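Local coordinates for carboxylesterase YBFK (Bacillus subtilis, PDB 4CCY), which hydrolyses carboxylic esters to an alcohol and a carboxylate, as a cytoplasmic esterase of the alpha/beta hydrolase superfamily, at residues E156-S160 against E254-V258; L172-A178 against V201-Q207. All coordinates share one frame. Residues are numbered along the deposited sequence.

Contact 1: residues E156-S160 against E254-V258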
loop_
_atom_site.group_PDB
_atom_site.type_symbol
_atom_site.label_atom_id
_atom_site.label_comp_id
_atom_site.label_asym_id
_atom_site.label_seq_id
_atom_site.Cartn_x
_atom_site.Cartn_y
_atom_site.Cartn_z
ATOM N N GLU A 156 1.838 10.993 -1.805
ATOM C CA GLU A 156 1.962 11.963 -2.903
ATOM C C GLU A 156 1.278 11.454 -4.166
ATOM O O GLU A 156 0.079 11.164 -4.139
ATOM C CB GLU A 156 3.424 12.353 -3.157
ATOM C CG GLU A 156 3.986 13.239 -2.063
ATOM C CD GLU A 156 5.181 14.055 -2.503
ATOM O OE1 GLU A 156 5.915 13.608 -3.411
ATOM O OE2 GLU A 156 5.387 15.143 -1.929
ATOM N N ALA A 157 2.035 11.343 -5.260
ATOM C CA ALA A 157 1.516 10.889 -6.552
ATOM C C ALA A 157 0.678 11.949 -7.266
ATOM O O ALA A 157 0.980 12.300 -8.409
ATOM C CB ALA A 157 0.745 9.574 -6.414
ATOM N N PHE A 158 -0.363 12.462 -6.602
ATOM C CA PHE A 158 -1.239 13.471 -7.221
ATOM C C PHE A 158 -1.016 14.902 -6.748
ATOM O O PHE A 158 -1.389 15.842 -7.448
ATOM C CB PHE A 158 -2.710 13.066 -7.080
ATOM C CG PHE A 158 -3.017 11.773 -7.752
ATOM C CD1 PHE A 158 -3.278 11.737 -9.117
ATOM C CD2 PHE A 158 -2.977 10.575 -7.035
ATOM C CE1 PHE A 158 -3.536 10.531 -9.757
ATOM C CE2 PHE A 158 -3.229 9.369 -7.671
ATOM C CZ PHE A 158 -3.504 9.345 -9.027
ATOM N N ILE A 159 -0.414 15.055 -5.567
ATOM C CA ILE A 159 -0.076 16.358 -5.008
ATOM C C ILE A 159 1.092 16.201 -4.011
ATOM O O ILE A 159 1.357 15.092 -3.535
ATOM C CB ILE A 159 -1.328 17.024 -4.366
ATOM C CG1 ILE A 159 -1.252 18.556 -4.442
ATOM C CG2 ILE A 159 -1.577 16.535 -2.951
ATOM C CD1 ILE A 159 -1.628 19.111 -5.802
ATOM N N SER A 160 1.807 17.299 -3.741
ATOM C CA SER A 160 2.950 17.319 -2.806
ATOM C C SER A 160 2.526 17.150 -1.351
ATOM O O SER A 160 1.443 17.600 -0.967
ATOM C CB SER A 160 3.699 18.650 -2.915
ATOM O OG SER A 160 4.221 18.826 -4.210
ATOM N N GLU A 254 -9.047 17.237 -7.212
ATOM C CA GLU A 254 -9.264 18.108 -8.369
ATOM C C GLU A 254 -8.291 17.811 -9.526
ATOM O O GLU A 254 -8.710 17.627 -10.685
ATOM C CB GLU A 254 -9.194 19.589 -7.965
ATOM C CG GLU A 254 -10.421 20.067 -7.200
ATOM C CD GLU A 254 -10.457 21.573 -7.010
ATOM O OE1 GLU A 254 -9.900 22.308 -7.859
ATOM O OE2 GLU A 254 -11.061 22.031 -6.017
ATOM N N ARG A 255 -7.000 17.743 -9.199
ATOM C CA ARG A 255 -5.960 17.444 -10.187
ATOM C C ARG A 255 -6.167 16.079 -10.873
ATOM O O ARG A 255 -6.169 15.988 -12.103
ATOM C CB ARG A 255 -4.565 17.548 -9.545
ATOM C CG ARG A 255 -3.447 17.668 -10.552
ATOM C CD ARG A 255 -2.077 17.918 -9.926
ATOM N NE ARG A 255 -1.063 17.747 -10.965
ATOM C CZ ARG A 255 -0.266 16.686 -11.103
ATOM N NH1 ARG A 255 -0.294 15.694 -10.225
ATOM N NH2 ARG A 255 0.592 16.637 -12.122
ATOM N N ALA A 256 -6.356 15.030 -10.081
ATOM C CA ALA A 256 -6.582 13.690 -10.627
ATOM C C ALA A 256 -7.826 13.642 -11.522
ATOM O O ALA A 256 -7.789 13.077 -12.617
ATOM C CB ALA A 256 -6.702 12.674 -9.505
ATOM N N SER A 257 -8.919 14.240 -11.040
ATOM C CA SER A 257 -10.181 14.279 -11.768
ATOM C C SER A 257 -10.032 14.939 -13.131
ATOM O O SER A 257 -10.627 14.486 -14.097
ATOM C CB SER A 257 -11.258 14.997 -10.953
ATOM O OG SER A 257 -11.608 14.225 -9.823
ATOM N N VAL A 258 -9.222 15.988 -13.202
ATOM C CA VAL A 258 -9.026 16.728 -14.449
ATOM C C VAL A 258 -8.154 15.942 -15.434
ATOM O O VAL A 258 -8.456 15.892 -16.628
ATOM C CB VAL A 258 -8.415 18.135 -14.208
ATOM C CG1 VAL A 258 -8.073 18.823 -15.530
ATOM C CG2 VAL A 258 -9.378 19.014 -13.423
#
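Arg255 reaches out from its helix in an extended t,t,t conformation and lays its aliphatic stem beside Ile159, CD to Ile159 CD1 at 4.3 Å. Its guanidinium arrives edge-on at the turn, where NH1 donates to the Phe158 carbonyl, NH1 to O 3.0 Å. The second terminal nitrogen, NH2, hydrogen-bonds to Phe224 O and forms a salt bridge with Asp226, so one arginine ties together two separate parts of the chain. Next to this polar link the contact is apolar: Ala256 points its methyl at the Phe158 ring, CB to CD1 3.6 Å. With so small a residue here, the backbones come close, the CA atoms of Phe158 and Ala256 being 6.3 Å apart. Ile159 also packs on Met251, Ala252 and Tyr247, the last a sodium ligand. Strand 156-157 runs parallel to 222-223, Leu229 of helix 226-230 touches both Phe158 and Arg255, and the turn is flanked by helix 249-259, the crossover helix between parallel strands 236-241 and 264-268 of the alpha/beta hydrolase sheet.

Contact 2: residues L172-A178 against V201-Q207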
loop_
_atom_site.group_PDB
_atom_site.type_symbol
_atom_site.label_atom_id
_atom_site.label_comp_id
_atom_site.label_asym_id
_atom_site.label_seq_id
_atom_site.Cartn_x
_atom_site.Cartn_y
_atom_site.Cartn_z
ATOM N N LEU A 172 11.418 8.677 12.605
ATOM C CA LEU A 172 11.127 7.243 12.723
ATOM C C LEU A 172 12.389 6.449 13.049
ATOM O O LEU A 172 12.826 5.589 12.286
ATOM C CB LEU A 172 10.432 6.724 11.463
ATOM C CG LEU A 172 9.037 7.303 11.201
ATOM C CD1 LEU A 172 8.513 6.882 9.832
ATOM C CD2 LEU A 172 8.051 6.942 12.310
ATOM N N THR A 173 12.966 6.750 14.206
ATOM C CA THR A 173 14.259 6.200 14.604
ATOM C C THR A 173 14.157 5.337 15.862
ATOM O O THR A 173 15.136 4.734 16.284
ATOM C CB THR A 173 15.277 7.324 14.840
ATOM O OG1 THR A 173 14.729 8.262 15.773
ATOM C CG2 THR A 173 15.605 8.047 13.519
ATOM N N GLY A 174 12.962 5.297 16.447
ATOM C CA GLY A 174 12.691 4.556 17.675
ATOM C C GLY A 174 11.219 4.643 18.020
ATOM O O GLY A 174 10.421 5.135 17.215
ATOM N N ALA A 175 10.861 4.186 19.218
ATOM C CA ALA A 175 9.461 4.081 19.647
ATOM C C ALA A 175 8.732 5.424 19.728
ATOM O O ALA A 175 7.627 5.550 19.200
ATOM C CB ALA A 175 9.356 3.335 20.973
ATOM N N ARG A 176 9.344 6.412 20.383
ATOM C CA ARG A 176 8.780 7.761 20.490
ATOM C C ARG A 176 8.355 8.305 19.132
ATOM O O ARG A 176 7.264 8.862 18.998
ATOM C CB ARG A 176 9.784 8.740 21.106
ATOM C CG ARG A 176 10.027 8.595 22.596
ATOM C CD ARG A 176 8.926 9.241 23.427
ATOM N NE ARG A 176 9.392 9.566 24.774
ATOM C CZ ARG A 176 9.439 8.706 25.792
ATOM N NH1 ARG A 176 9.052 7.443 25.634
ATOM N NH2 ARG A 176 9.886 9.113 26.972
ATOM N N GLY A 177 9.224 8.146 18.134
ATOM C CA GLY A 177 8.945 8.626 16.783
ATOM C C GLY A 177 7.769 7.918 16.127
ATOM O O GLY A 177 6.947 8.542 15.460
ATOM N N ALA A 178 7.697 6.606 16.330
ATOM C CA ALA A 178 6.639 5.783 15.771
ATOM C C ALA A 178 5.263 6.150 16.356
ATOM O O ALA A 178 4.296 6.282 15.617
ATOM C CB ALA A 178 6.953 4.319 16.006
ATOM N N VAL A 201 5.203 0.010 15.834
ATOM C CA VAL A 201 6.187 0.519 16.799
ATOM C C VAL A 201 7.431 -0.363 16.808
ATOM O O VAL A 201 8.544 0.140 16.701
ATOM C CB VAL A 201 5.585 0.672 18.217
ATOM C CG1 VAL A 201 6.660 0.979 19.262
ATOM C CG2 VAL A 201 4.536 1.770 18.223
ATOM N N ALA A 202 7.228 -1.677 16.880
ATOM C CA ALA A 202 8.330 -2.649 16.900
ATOM C C ALA A 202 9.092 -2.657 15.574
ATOM O O ALA A 202 10.296 -2.911 15.539
ATOM C CB ALA A 202 7.814 -4.045 17.244
ATOM N N GLY A 203 8.379 -2.374 14.485
ATOM C CA GLY A 203 8.988 -2.239 13.166
ATOM C C GLY A 203 10.003 -1.115 13.144
ATOM O O GLY A 203 11.122 -1.291 12.668
ATOM N N VAL A 204 9.599 0.035 13.674
ATOM C CA VAL A 204 10.446 1.209 13.763
ATOM C C VAL A 204 11.614 0.992 14.748
ATOM O O VAL A 204 12.733 1.435 14.495
ATOM C CB VAL A 204 9.612 2.470 14.124
ATOM C CG1 VAL A 204 10.495 3.705 14.181
ATOM C CG2 VAL A 204 8.481 2.680 13.116
ATOM N N GLU A 205 11.358 0.300 15.858
ATOM C CA GLU A 205 12.422 -0.037 16.819
ATOM C C GLU A 205 13.522 -0.899 16.203
ATOM O O GLU A 205 14.691 -0.761 16.549
ATOM C CB GLU A 205 11.848 -0.717 18.055
ATOM C CG GLU A 205 11.127 0.264 18.965
ATOM C CD GLU A 205 10.501 -0.398 20.169
ATOM O OE1 GLU A 205 9.911 -1.497 20.027
ATOM O OE2 GLU A 205 10.596 0.189 21.266
ATOM N N TRP A 206 13.135 -1.782 15.290
ATOM C CA TRP A 206 14.084 -2.625 14.589
ATOM C C TRP A 206 14.938 -1.789 13.683
ATOM O O TRP A 206 14.453 -1.247 12.703
ATOM C CB TRP A 206 13.347 -3.725 13.817
ATOM C CG TRP A 206 14.255 -4.702 13.098
ATOM C CD1 TRP A 206 15.585 -5.003 13.386
ATOM C CD2 TRP A 206 13.912 -5.558 11.956
ATOM N NE1 TRP A 206 16.074 -5.947 12.515
ATOM C CE2 TRP A 206 15.125 -6.321 11.633
ATOM C CE3 TRP A 206 12.767 -5.753 11.186
ATOM C CZ2 TRP A 206 15.160 -7.238 10.591
ATOM C CZ3 TRP A 206 12.816 -6.687 10.143
ATOM C CH2 TRP A 206 13.986 -7.398 9.847
ATOM N N GLN A 207 16.219 -1.674 14.016
ATOM C CA GLN A 207 17.151 -0.887 13.220
ATOM C C GLN A 207 17.734 -1.719 12.080
ATOM O O GLN A 207 18.721 -2.428 12.261
ATOM C CB GLN A 207 18.269 -0.305 14.102
ATOM C CG GLN A 207 17.776 0.697 15.143
ATOM C CD GLN A 207 16.876 1.776 14.553
ATOM O OE1 GLN A 207 15.681 1.835 14.850
ATOM N NE2 GLN A 207 17.443 2.629 13.707
HETATM O O HOH W 1 13.623 2.858 12.338
#
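Two small helical ends fit together here, and the main bump is Val204. Its CG1 presses into a hollow formed by the loop that leads into helix 175-186, 3.5 Å from Leu172 C, 3.9 Å from Thr173 N and 3.4 Å from Gly174 O, so that this methyl rests largely on main chain. CG2, the other branch, meets the Ala178 methyl, 3.7 Å from its CB. Gly174, at the N-cap position of helix 175-186, has no side chain, and its CA lies just 4.7 Å from that of Glu205. The pair is an antiparallel helical hairpin in the region between strands 146-152 and 236-241, where alpha/beta hydrolases commonly carry their cap: the start of one helix meets the end of helix 194-205. One turn along, Ala178 is the bump, its CB set against the Val201 backbone, 4.0 Å from CA. Ala175 closes the outer side, with CB 4.0 Å from Val201 CG1 and 3.4 Å from Glu205 OE2. Beside Val204, between the two segments, water 1 sits 2.8 Å from Leu172 O and 2.7 Å from Val204 O, bridging the two carbonyls.

Along the chain the order is 156-160, 172-178, 201-207, 254-258, so both segments of contact 2 fall between the two of contact 1. The centres lie 30 Å apart and the nearest atoms about 14 Å, without touching. Contact 2 joins helices 175-186 and 194-205 of the probable cap region, between strands 146-152 and 236-241; contact 1 holds the beginning of that excursion against helix 249-259, after the chain has returned through strand 236-241 of the main sheet. Of the two, contact 1 is the nearer to the triad assigned by similarity: Ile159 is about 8 Å from Glu244, side chain to side chain, whereas Leu172 is about 11 Å from Ser129 and from His273.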